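Local coordinates for protein irisin (PDB 4LSD) that probably mediates beneficial effects of muscular exercise as a secreted, dimer-forming myokine hormone that induces browning of white adipose tissue, at residues V7-R12 against E87-K92; L26-V31 against T55-A60; Q38-V43 against D63-T68; H73-A76 against G81-P84. All blocks are in the same frame, centred on the assembly; numbering follows the deposited sequence.

Contact 1 (V7-R12 against E87-K92)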
loop_
_atom_site.group_PDB
_atom_site.type_symbol
_atom_site.label_atom_id
_atom_site.label_comp_id
_atom_site.label_asym_id
_atom_site.label_seq_id
_atom_site.Cartn_x
_atom_site.Cartn_y
_atom_site.Cartn_z
ATOM N N VAL A 7 0.087 12.615 -14.785
ATOM C CA VAL A 7 -0.977 13.493 -15.278
ATOM C C VAL A 7 -2.261 12.686 -15.411
ATOM O O VAL A 7 -2.237 11.455 -15.374
ATOM C CB VAL A 7 -0.662 14.071 -16.682
ATOM C CG1 VAL A 7 0.535 14.988 -16.630
ATOM C CG2 VAL A 7 -0.403 12.928 -17.657
ATOM N N ASN A 8 -3.381 13.375 -15.564
ATOM C CA ASN A 8 -4.643 12.686 -15.749
ATOM C C ASN A 8 -4.936 11.664 -14.665
ATOM O O ASN A 8 -5.403 10.558 -14.955
ATOM C CB ASN A 8 -4.620 11.984 -17.101
ATOM C CG ASN A 8 -4.469 12.956 -18.255
ATOM O OD1 ASN A 8 -3.681 12.732 -19.182
ATOM N ND2 ASN A 8 -5.237 14.040 -18.212
ATOM N N VAL A 9 -4.654 12.019 -13.420
ATOM C CA VAL A 9 -4.916 11.107 -12.327
ATOM C C VAL A 9 -6.429 11.113 -12.129
ATOM O O VAL A 9 -7.033 12.162 -11.896
ATOM C CB VAL A 9 -4.192 11.563 -11.056
ATOM C CG1 VAL A 9 -4.324 10.507 -9.981
ATOM C CG2 VAL A 9 -2.725 11.839 -11.368
ATOM N N THR A 10 -7.044 9.939 -12.251
ATOM C CA THR A 10 -8.493 9.824 -12.112
ATOM C C THR A 10 -8.855 8.742 -11.093
ATOM O O THR A 10 -8.059 7.841 -10.814
ATOM C CB THR A 10 -9.187 9.497 -13.501
ATOM O OG1 THR A 10 -9.522 8.106 -13.580
ATOM C CG2 THR A 10 -8.246 9.808 -14.670
ATOM N N VAL A 11 -10.058 8.841 -10.538
ATOM C CA VAL A 11 -10.544 7.864 -9.579
ATOM C C VAL A 11 -11.735 7.142 -10.171
ATOM O O VAL A 11 -12.763 7.762 -10.410
ATOM C CB VAL A 11 -11.040 8.512 -8.286
ATOM C CG1 VAL A 11 -11.757 7.459 -7.444
ATOM C CG2 VAL A 11 -9.890 9.107 -7.527
ATOM N N ARG A 12 -11.615 5.841 -10.407
ATOM C CA ARG A 12 -12.739 5.089 -10.963
ATOM C C ARG A 12 -13.221 3.975 -10.044
ATOM O O ARG A 12 -12.613 3.705 -9.005
ATOM C CB ARG A 12 -12.376 4.521 -12.341
ATOM C CG ARG A 12 -10.902 4.198 -12.525
ATOM C CD ARG A 12 -10.650 3.750 -13.951
ATOM N NE ARG A 12 -9.879 4.708 -14.742
ATOM C CZ ARG A 12 -10.006 4.847 -16.061
ATOM N NH1 ARG A 12 -10.881 4.099 -16.719
ATOM N NH2 ARG A 12 -9.241 5.706 -16.726
ATOM N N GLU A 87 -1.137 16.426 -9.308
ATOM C CA GLU A 87 -2.102 17.329 -8.699
ATOM C C GLU A 87 -2.947 16.450 -7.786
ATOM O O GLU A 87 -3.247 15.299 -8.117
ATOM C CB GLU A 87 -3.017 17.967 -9.751
ATOM C CG GLU A 87 -2.399 19.090 -10.536
ATOM C CD GLU A 87 -1.770 20.147 -9.646
ATOM O OE1 GLU A 87 -2.448 20.595 -8.689
ATOM O OE2 GLU A 87 -0.602 20.529 -9.910
ATOM N N PRO A 88 -3.337 16.972 -6.620
ATOM C CA PRO A 88 -4.152 16.190 -5.693
ATOM C C PRO A 88 -5.453 15.770 -6.322
ATOM O O PRO A 88 -6.062 16.556 -7.037
ATOM C CB PRO A 88 -4.375 17.151 -4.519
ATOM C CG PRO A 88 -4.000 18.519 -5.072
ATOM C CD PRO A 88 -2.867 18.213 -5.988
ATOM N N VAL A 89 -5.866 14.531 -6.089
ATOM C CA VAL A 89 -7.146 14.082 -6.597
ATOM C C VAL A 89 -8.003 13.954 -5.354
ATOM O O VAL A 89 -7.573 13.376 -4.351
ATOM C CB VAL A 89 -7.064 12.734 -7.330
ATOM C CG1 VAL A 89 -8.461 12.093 -7.402
ATOM C CG2 VAL A 89 -6.554 12.964 -8.742
ATOM N N LEU A 90 -9.197 14.538 -5.403
ATOM C CA LEU A 90 -10.102 14.511 -4.267
ATOM C C LEU A 90 -11.339 13.716 -4.580
ATOM O O LEU A 90 -11.815 13.709 -5.709
ATOM C CB LEU A 90 -10.503 15.930 -3.873
ATOM C CG LEU A 90 -9.344 16.818 -3.430
ATOM C CD1 LEU A 90 -8.755 17.515 -4.652
ATOM C CD2 LEU A 90 -9.839 17.846 -2.413
ATOM N N PHE A 91 -11.865 13.033 -3.584
ATOM C CA PHE A 91 -13.054 12.260 -3.818
ATOM C C PHE A 91 -13.700 11.899 -2.505
ATOM O O PHE A 91 -13.124 12.082 -1.436
ATOM C CB PHE A 91 -12.718 11.014 -4.654
ATOM C CG PHE A 91 -11.771 10.048 -3.985
ATOM C CD1 PHE A 91 -12.264 8.945 -3.281
ATOM C CD2 PHE A 91 -10.388 10.221 -4.083
ATOM C CE1 PHE A 91 -11.394 8.024 -2.688
ATOM C CE2 PHE A 91 -9.504 9.304 -3.493
ATOM C CZ PHE A 91 -10.010 8.203 -2.793
ATOM N N LYS A 92 -14.921 11.414 -2.592
ATOM C CA LYS A 92 -15.643 11.053 -1.408
ATOM C C LYS A 92 -16.317 9.728 -1.656
ATOM O O LYS A 92 -16.882 9.482 -2.725
ATOM C CB LYS A 92 -16.673 12.130 -1.079
ATOM C CG LYS A 92 -17.564 11.799 0.100
ATOM C CD LYS A 92 -18.497 12.946 0.407
ATOM C CE LYS A 92 -19.531 12.544 1.439
ATOM N NZ LYS A 92 -20.468 13.665 1.730
#
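Val9 and Val11 face Val89 and Phe91 across two strands, 9-12 and 89-92, that run almost parallel, with 15° between their directions and axes 7.7 Å apart. No hydrogen bond joins the backbones. The pair forms one flank of a fibronectin type III beta-sandwich, where the first strand of the three-stranded sheet lies beside the last of the four-stranded one. Each keeps its own sheet partner: Thr10 bonds to Ser22 through the backbone, while Val89 and Phe91 pair with Val72 and Tyr70. What joins the two edges is side-chain packing.

Val89 is the fork between the two valines of the other strand. With its CG1 anti to the backbone N (chi1 160°), one methyl is directed at each of them. Val89 CG2 lies 3.5 Å from Val9 CG1 and also rests against the carbonyl oxygen Val9 O. Val89 CG1 goes the other way and presses on Val11 CG2 at 3.3 Å, tighter than ordinary van der Waals contact. The same Val11 methyl then serves a second neighbour, the Phe91 ring. Phe91 CG sits between its backbone N and carbonyl carbon (chi1 63°), and the side chain meets Val11 at about a right angle. Val21, Trp23 and Val74 continue the apolar cluster around Val9, and Leu14, Leu64 and Val72 do so around Phe91. Val11 CG1 stands over one face of the Phe91 ring, while Val11 CG2 approaches Phe91 CD2 to 3.7 Å.

Contact 2 (L26-V31 against T55-A60); sequences LEDEVV and TTRSCA
Arg57 reaches Asp28 by a bent route: CG leaves beside the backbone N, anti to the carbonyl carbon (chi1 -69°), and the chain folds again at chi2 (-72°) before running on to the guanidinium. Asp28 also places its CG beside the backbone N, and the two charged groups meet between loops of the fibronectin type III sandwich, one joining strands 19-24 and 31-40, the other leading into strand 58-61. Carboxylate and guanidinium lie almost in one plane, 3° apart, with OD1 at the guanidinium edge. The salt bridge from Arg57 NH2 to Asp28 OD1 is nevertheless a weak hydrogen bond, 3.3 Å long.

Two waters in the guanidinium plane add to the grip, one at NE and one on the far side of NH2. The first accepts from Arg57 NE and donates to Asp28 OD1; the second accepts from Arg57 NH2 at 2.8 Å and donates to Val31 O. Arg57 NH1 turns back to Thr56 O, 2.9 Å away. Replacing Arg57 by an alanine would probably leave the Asp28 carboxylate without its positive mate and cost each water the N-H it accepts from, cutting the water links between the loops. Beside the bridge, Val31 CB comes to 4.3 Å from Arg57 NH2.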
loop_
_atom_site.group_PDB
_atom_site.type_symbol
_atom_site.label_atom_id
_atom_site.label_comp_id
_atom_site.label_asym_id
_atom_site.label_seq_id
_atom_site.Cartn_x
_atom_site.Cartn_y
_atom_site.Cartn_z
ATOM N N LEU A 26 4.293 11.043 -18.857
ATOM C CA LEU A 26 4.724 11.577 -20.141
ATOM C C LEU A 26 5.792 10.679 -20.765
ATOM O O LEU A 26 5.799 10.459 -21.973
ATOM C CB LEU A 26 5.272 12.997 -19.964
ATOM C CG LEU A 26 4.311 14.184 -19.826
ATOM C CD1 LEU A 26 2.936 13.736 -19.369
ATOM C CD2 LEU A 26 4.910 15.170 -18.831
ATOM N N GLU A 27 6.676 10.138 -19.931
ATOM C CA GLU A 27 7.755 9.281 -20.417
ATOM C C GLU A 27 7.616 7.809 -20.017
ATOM O O GLU A 27 8.255 7.359 -19.068
ATOM C CB GLU A 27 9.085 9.813 -19.894
ATOM C CG GLU A 27 9.172 11.330 -19.921
ATOM C CD GLU A 27 9.535 11.915 -18.566
ATOM O OE1 GLU A 27 10.742 12.142 -18.310
ATOM O OE2 GLU A 27 8.608 12.132 -17.754
ATOM N N ASP A 28 6.810 7.050 -20.747
ATOM C CA ASP A 28 6.628 5.639 -20.427
ATOM C C ASP A 28 7.938 4.846 -20.446
ATOM O O ASP A 28 8.062 3.834 -19.769
ATOM C CB ASP A 28 5.639 5.003 -21.401
ATOM C CG ASP A 28 4.298 5.722 -21.431
ATOM O OD1 ASP A 28 3.461 5.496 -20.529
ATOM O OD2 ASP A 28 4.086 6.526 -22.364
ATOM N N GLU A 29 8.920 5.300 -21.211
ATOM C CA GLU A 29 10.187 4.577 -21.291
ATOM C C GLU A 29 11.081 4.687 -20.051
ATOM O O GLU A 29 12.010 3.902 -19.882
ATOM C CB GLU A 29 10.978 5.052 -22.516
ATOM C CG GLU A 29 11.528 6.483 -22.389
ATOM C CD GLU A 29 12.251 6.984 -23.645
ATOM O OE1 GLU A 29 12.991 7.992 -23.544
ATOM O OE2 GLU A 29 12.074 6.385 -24.731
ATOM N N VAL A 30 10.783 5.651 -19.186
ATOM C CA VAL A 30 11.582 5.908 -17.992
ATOM C C VAL A 30 10.948 5.500 -16.649
ATOM O O VAL A 30 11.655 5.239 -15.671
ATOM C CB VAL A 30 11.957 7.421 -17.973
ATOM C CG1 VAL A 30 12.450 7.851 -16.615
ATOM C CG2 VAL A 30 13.033 7.695 -19.019
ATOM N N VAL A 31 9.621 5.448 -16.612
ATOM C CA VAL A 31 8.877 5.121 -15.404
ATOM C C VAL A 31 8.827 3.640 -15.054
ATOM O O VAL A 31 8.235 2.843 -15.773
ATOM C CB VAL A 31 7.441 5.704 -15.498
ATOM C CG1 VAL A 31 6.588 5.232 -14.342
ATOM C CG2 VAL A 31 7.522 7.236 -15.478
ATOM N N THR A 55 4.695 -2.072 -14.796
ATOM C CA THR A 55 4.290 -1.184 -15.883
ATOM C C THR A 55 2.888 -0.659 -15.599
ATOM O O THR A 55 2.295 0.014 -16.429
ATOM C CB THR A 55 4.270 -1.912 -17.264
ATOM O OG1 THR A 55 3.606 -3.175 -17.139
ATOM C CG2 THR A 55 5.672 -2.108 -17.799
ATOM N N THR A 56 2.368 -0.968 -14.414
ATOM C CA THR A 56 1.017 -0.564 -14.027
ATOM C C THR A 56 0.727 0.933 -14.049
ATOM O O THR A 56 1.617 1.764 -13.853
ATOM C CB THR A 56 0.664 -1.113 -12.619
ATOM O OG1 THR A 56 -0.754 -1.065 -12.432
ATOM C CG2 THR A 56 1.346 -0.302 -11.518
ATOM N N ARG A 57 -0.534 1.266 -14.302
ATOM C CA ARG A 57 -0.973 2.656 -14.334
ATOM C C ARG A 57 -2.208 2.848 -13.438
ATOM O O ARG A 57 -2.973 3.804 -13.594
ATOM C CB ARG A 57 -1.270 3.090 -15.776
ATOM C CG ARG A 57 -0.021 3.208 -16.675
ATOM C CD ARG A 57 0.845 4.422 -16.339
ATOM N NE ARG A 57 2.066 4.485 -17.144
ATOM C CZ ARG A 57 3.163 3.755 -16.932
ATOM N NH1 ARG A 57 3.215 2.892 -15.927
ATOM N NH2 ARG A 57 4.219 3.887 -17.729
ATOM N N SER A 58 -2.404 1.926 -12.503
ATOM C CA SER A 58 -3.512 2.026 -11.566
ATOM C C SER A 58 -3.172 1.326 -10.265
ATOM O O SER A 58 -2.358 0.406 -10.215
ATOM C CB SER A 58 -4.812 1.463 -12.156
ATOM O OG SER A 58 -4.641 0.150 -12.636
ATOM N N CYS A 59 -3.802 1.799 -9.206
ATOM C CA CYS A 59 -3.571 1.272 -7.890
ATOM C C CYS A 59 -4.874 1.297 -7.115
ATOM O O CYS A 59 -5.521 2.334 -7.023
ATOM C CB CYS A 59 -2.533 2.142 -7.199
ATOM S SG CYS A 59 -2.302 1.769 -5.469
ATOM N N ALA A 60 -5.253 0.153 -6.557
ATOM C CA ALA A 60 -6.484 0.046 -5.777
ATOM C C ALA A 60 -6.278 0.506 -4.337
ATOM O O ALA A 60 -5.212 0.306 -3.766
ATOM C CB ALA A 60 -6.969 -1.378 -5.779
HETATM O O HOH W 1 6.611 2.560 -18.139
HETATM O O HOH W 2 0.818 6.364 -19.376
#

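Contact 3 (Q38-V43 against D63-T68); sequences QQKKDV and DLEEDT
Asp63 and Leu64 carry the loop past Gln38, the first through a water and the second by direct touch. Asp63 O accepts a hydrogen bond from a water 2.7 Å away, and this water in turn accepts a weak one from Gln38 NE2. Leu64 then lays CD2 over one face of the Gln38 amide, 3.4 Å from NE2. Gln38 can reach this far because its CG is anti to the backbone N (chi1 168°) and the rest of the chain is extended.

Glu65 follows, its chain bent at chi2 and crossing the end of Lys40. Lys40 NZ lies 3.2 Å from Glu65 CG but 3.7 Å from Glu65 OE1, a long salt bridge in which the amino group rests on the methylene next to the carboxylate. The backbone N of Glu65 is hydrogen-bonded to Tyr70 OH, consistent with the tyrosine corner that marks this loop between the two sheets of fibronectin type III domains. On strand 31-40, Gln38 bonds through its backbone to Arg47, a residue required for dimerization.

Further on, the loop turns at Glu66 and Asp67, the latter forming a salt bridge with Arg95, and returns at Thr68. The extended Lys40 chain passes obliquely over this residue. A serine in place of Lys40 would probably leave Glu65 without its distant positive charge and strip the methyl group of Thr68 of its aliphatic cover. The methyl concerned, Thr68 CG2, sits 3.8 Å from Lys40 CD.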
loop_
_atom_site.group_PDB
_atom_site.type_symbol
_atom_site.label_atom_id
_atom_site.label_comp_id
_atom_site.label_asym_id
_atom_site.label_seq_id
_atom_site.Cartn_x
_atom_site.Cartn_y
_atom_site.Cartn_z
ATOM N N GLN A 38 -2.165 8.589 0.671
ATOM C CA GLN A 38 -3.591 8.647 0.917
ATOM C C GLN A 38 -3.866 9.124 2.328
ATOM O O GLN A 38 -3.257 8.651 3.285
ATOM C CB GLN A 38 -4.210 7.263 0.732
ATOM C CG GLN A 38 -5.643 7.154 1.242
ATOM C CD GLN A 38 -6.075 5.715 1.460
ATOM O OE1 GLN A 38 -5.997 4.878 0.554
ATOM N NE2 GLN A 38 -6.538 5.418 2.669
ATOM N N GLN A 39 -4.772 10.080 2.456
ATOM C CA GLN A 39 -5.161 10.574 3.765
ATOM C C GLN A 39 -6.547 11.173 3.638
ATOM O O GLN A 39 -6.932 11.647 2.570
ATOM C CB GLN A 39 -4.158 11.605 4.304
ATOM C CG GLN A 39 -3.849 12.727 3.375
ATOM C CD GLN A 39 -2.852 13.711 3.970
ATOM O OE1 GLN A 39 -1.647 13.447 4.029
ATOM N NE2 GLN A 39 -3.354 14.853 4.418
ATOM N N LYS A 40 -7.316 11.108 4.717
ATOM C CA LYS A 40 -8.656 11.668 4.701
ATOM C C LYS A 40 -8.530 13.183 4.707
ATOM O O LYS A 40 -7.500 13.728 5.141
ATOM C CB LYS A 40 -9.437 11.245 5.939
ATOM C CG LYS A 40 -9.657 9.764 6.093
ATOM C CD LYS A 40 -10.597 9.504 7.257
ATOM C CE LYS A 40 -10.650 8.033 7.621
ATOM N NZ LYS A 40 -11.386 7.831 8.902
ATOM N N LYS A 41 -9.582 13.854 4.236
ATOM C CA LYS A 41 -9.624 15.307 4.213
ATOM C C LYS A 41 -9.333 15.700 5.671
ATOM O O LYS A 41 -8.550 16.603 5.939
ATOM C CB LYS A 41 -11.017 15.780 3.780
ATOM C CG LYS A 41 -11.152 17.276 3.622
ATOM C CD LYS A 41 -12.609 17.666 3.471
ATOM C CE LYS A 41 -12.793 19.171 3.551
ATOM N NZ LYS A 41 -11.989 19.878 2.520
ATOM N N ASP A 42 -9.970 15.004 6.610
ATOM C CA ASP A 42 -9.741 15.226 8.038
ATOM C C ASP A 42 -8.542 14.333 8.373
ATOM O O ASP A 42 -8.691 13.285 9.002
ATOM C CB ASP A 42 -10.950 14.767 8.857
ATOM C CG ASP A 42 -12.030 15.802 8.932
ATOM O OD1 ASP A 42 -12.080 16.664 8.031
ATOM O OD2 ASP A 42 -12.832 15.744 9.891
ATOM N N VAL A 43 -7.356 14.736 7.930
ATOM C CA VAL A 43 -6.160 13.927 8.150
ATOM C C VAL A 43 -5.932 13.357 9.546
ATOM O O VAL A 43 -6.169 14.006 10.556
ATOM C CB VAL A 43 -4.874 14.678 7.738
ATOM C CG1 VAL A 43 -4.675 15.923 8.586
ATOM C CG2 VAL A 43 -3.674 13.736 7.863
ATOM N N ASP A 63 -10.297 -0.781 2.096
ATOM C CA ASP A 63 -10.639 -0.450 3.465
ATOM C C ASP A 63 -10.799 1.047 3.696
ATOM O O ASP A 63 -10.340 1.580 4.708
ATOM C CB ASP A 63 -9.558 -1.019 4.379
ATOM C CG ASP A 63 -10.017 -1.172 5.820
ATOM O OD1 ASP A 63 -11.194 -1.539 6.044
ATOM O OD2 ASP A 63 -9.183 -0.948 6.732
ATOM N N LEU A 64 -11.451 1.723 2.758
ATOM C CA LEU A 64 -11.678 3.147 2.900
ATOM C C LEU A 64 -12.900 3.338 3.768
ATOM O O LEU A 64 -13.712 2.425 3.928
ATOM C CB LEU A 64 -11.914 3.801 1.541
ATOM C CG LEU A 64 -10.724 3.822 0.587
ATOM C CD1 LEU A 64 -11.078 4.673 -0.621
ATOM C CD2 LEU A 64 -9.496 4.398 1.300
ATOM N N GLU A 65 -13.022 4.537 4.321
ATOM C CA GLU A 65 -14.144 4.904 5.176
ATOM C C GLU A 65 -15.334 5.279 4.310
ATOM O O GLU A 65 -15.166 5.926 3.279
ATOM C CB GLU A 65 -13.759 6.108 6.022
ATOM C CG GLU A 65 -13.296 5.781 7.404
ATOM C CD GLU A 65 -14.443 5.769 8.372
ATOM O OE1 GLU A 65 -14.206 5.492 9.567
ATOM O OE2 GLU A 65 -15.582 6.044 7.931
ATOM N N GLU A 66 -16.534 4.889 4.730
ATOM C CA GLU A 66 -17.742 5.217 3.974
ATOM C C GLU A 66 -18.073 6.699 4.142
ATOM O O GLU A 66 -17.695 7.313 5.144
ATOM C CB GLU A 66 -18.925 4.404 4.491
ATOM C CG GLU A 66 -19.218 4.679 5.963
ATOM C CD GLU A 66 -20.701 4.728 6.275
ATOM O OE1 GLU A 66 -21.392 3.705 6.090
ATOM O OE2 GLU A 66 -21.179 5.795 6.710
ATOM N N ASP A 67 -18.783 7.261 3.165
ATOM C CA ASP A 67 -19.208 8.659 3.217
ATOM C C ASP A 67 -18.098 9.557 3.742
ATOM O O ASP A 67 -18.317 10.389 4.626
ATOM C CB ASP A 67 -20.432 8.756 4.122
ATOM C CG ASP A 67 -21.018 10.146 4.171
ATOM O OD1 ASP A 67 -21.253 10.721 3.087
ATOM O OD2 ASP A 67 -21.264 10.652 5.293
ATOM N N THR A 68 -16.911 9.387 3.170
ATOM C CA THR A 68 -15.732 10.128 3.589
ATOM C C THR A 68 -14.916 10.674 2.419
ATOM O O THR A 68 -14.798 10.026 1.379
ATOM C CB THR A 68 -14.837 9.206 4.423
ATOM O OG1 THR A 68 -15.596 8.702 5.528
ATOM C CG2 THR A 68 -13.606 9.931 4.919
HETATM O O HOH W 3 -8.357 3.348 4.718
#

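Contact 4 (H73-A76 against G81-P84); sequences HVQA and GQSP
Ala76 and Ser83 make the close-knit part of this contact, their CA atoms 5.2 Å apart, whereas Gln75 and Gln82 meet on its outer, more solvent-exposed side. Ser83 N donates to Ala76 O at 2.9 Å. The return bond comes from Ala76 N, but its acceptor is the hydroxyl Ser83 OG, 3.0 Å away and almost straight at 169°. With OG set between the backbone N and the carbonyl carbon (chi1 85°), the hydroxyl stands where it can take this N-H and still donate its own proton to Pro84 O, so one oxygen is engaged in two bonds. Ala76 O receives in addition a CA-H...O contact from Gln82 CA.

The two segments belong to the hairpin that links strands 69-78 and 89-92 of the four-stranded sheet in the fibronectin type III sandwich. In a regular hydrogen-bonded antiparallel pair, Ala76 N would be held by the carbonyl of Ser83; here the side chain stands in for it. On the inner side, Pro6 packs on both Val74 and Ser83, and Val31 covers Ala76.

The outer side is held less firmly. Gln75, extended beyond CG, runs past Ser83, its CG 3.1 Å from Ser83 O. The amide planes of Gln75 and Gln82 are turned 69° against each other, and the way the Gln75 amide is turned is uncertain. Pro84 is exposed at the far end and its first side-chain bond leads away from strand 69-78, while Pro84 O accepts the Ser83 OG proton at 2.9 Å.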
loop_
_atom_site.group_PDB
_atom_site.type_symbol
_atom_site.label_atom_id
_atom_site.label_comp_id
_atom_site.label_asym_id
_atom_site.label_seq_id
_atom_site.Cartn_x
_atom_site.Cartn_y
_atom_site.Cartn_z
ATOM N N HIS A 73 -2.278 11.587 -3.710
ATOM C CA HIS A 73 -1.271 12.197 -4.576
ATOM C C HIS A 73 -0.479 11.058 -5.181
ATOM O O HIS A 73 -0.157 10.088 -4.499
ATOM C CB HIS A 73 -0.300 13.097 -3.805
ATOM C CG HIS A 73 -0.914 14.363 -3.298
ATOM N ND1 HIS A 73 -0.770 15.573 -3.934
ATOM C CD2 HIS A 73 -1.693 14.590 -2.214
ATOM C CE1 HIS A 73 -1.440 16.500 -3.264
ATOM N NE2 HIS A 73 -2.007 15.927 -2.222
ATOM N N VAL A 74 -0.162 11.172 -6.462
ATOM C CA VAL A 74 0.606 10.138 -7.125
ATOM C C VAL A 74 1.955 10.716 -7.507
ATOM O O VAL A 74 2.078 11.910 -7.754
ATOM C CB VAL A 74 -0.104 9.641 -8.399
ATOM C CG1 VAL A 74 0.648 8.452 -8.984
ATOM C CG2 VAL A 74 -1.530 9.263 -8.084
ATOM N N GLN A 75 2.972 9.866 -7.536
ATOM C CA GLN A 75 4.326 10.279 -7.902
ATOM C C GLN A 75 4.888 9.189 -8.814
ATOM O O GLN A 75 4.516 8.026 -8.687
ATOM C CB GLN A 75 5.195 10.402 -6.654
ATOM C CG GLN A 75 6.669 10.556 -6.960
ATOM C CD GLN A 75 7.514 10.470 -5.714
ATOM O OE1 GLN A 75 8.258 11.391 -5.389
ATOM N NE2 GLN A 75 7.400 9.359 -5.002
ATOM N N ALA A 76 5.774 9.543 -9.737
ATOM C CA ALA A 76 6.334 8.542 -10.632
ATOM C C ALA A 76 7.790 8.259 -10.290
ATOM O O ALA A 76 8.575 9.178 -10.064
ATOM C CB ALA A 76 6.208 8.998 -12.077
ATOM N N GLY A 81 15.585 8.705 -10.538
ATOM C CA GLY A 81 14.974 9.526 -9.511
ATOM C C GLY A 81 13.485 9.324 -9.317
ATOM O O GLY A 81 12.948 8.234 -9.519
ATOM N N GLN A 82 12.823 10.405 -8.925
ATOM C CA GLN A 82 11.397 10.403 -8.675
ATOM C C GLN A 82 10.843 11.752 -9.121
ATOM O O GLN A 82 11.569 12.750 -9.164
ATOM C CB GLN A 82 11.149 10.202 -7.182
ATOM C CG GLN A 82 11.851 11.249 -6.313
ATOM C CD GLN A 82 11.635 11.034 -4.826
ATOM O OE1 GLN A 82 12.044 10.016 -4.270
ATOM N NE2 GLN A 82 10.991 11.995 -4.174
ATOM N N SER A 83 9.552 11.782 -9.433
ATOM C CA SER A 83 8.914 13.009 -9.885
ATOM C C SER A 83 8.188 13.739 -8.778
ATOM O O SER A 83 8.006 13.205 -7.690
ATOM C CB SER A 83 7.878 12.689 -10.955
ATOM O OG SER A 83 6.654 12.341 -10.339
ATOM N N PRO A 84 7.784 14.990 -9.041
ATOM C CA PRO A 84 7.056 15.748 -8.022
ATOM C C PRO A 84 5.663 15.158 -7.929
ATOM O O PRO A 84 5.269 14.376 -8.786
ATOM C CB PRO A 84 7.051 17.188 -8.563
ATOM C CG PRO A 84 7.514 17.072 -9.996
ATOM C CD PRO A 84 8.444 15.904 -9.990
#

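How the contacts relate
From the N terminus, the chain opens contact 1 with residues 7-12 and closes it only at 87-92, so the other three contacts all fall within that span. Contact 2 opens next at 26-31, and contact 3 opens at 38-43 before contact 2 closes at 55-60; contact 3 then closes at 63-68, so the two cross. Their centres lie about 25 Å apart, on opposite sides of the chain's centre. Contact 4 follows both in series, from 73-76 to 81-84. Contact 1 joins the edges of the two sheets; contact 2 ties two loop regions and contact 4 a strand to the loop after it, near one end of the sandwich, where Val31 packs on Ala76; contact 3 joins strand 31-40 to the 63-68 loop at the other end.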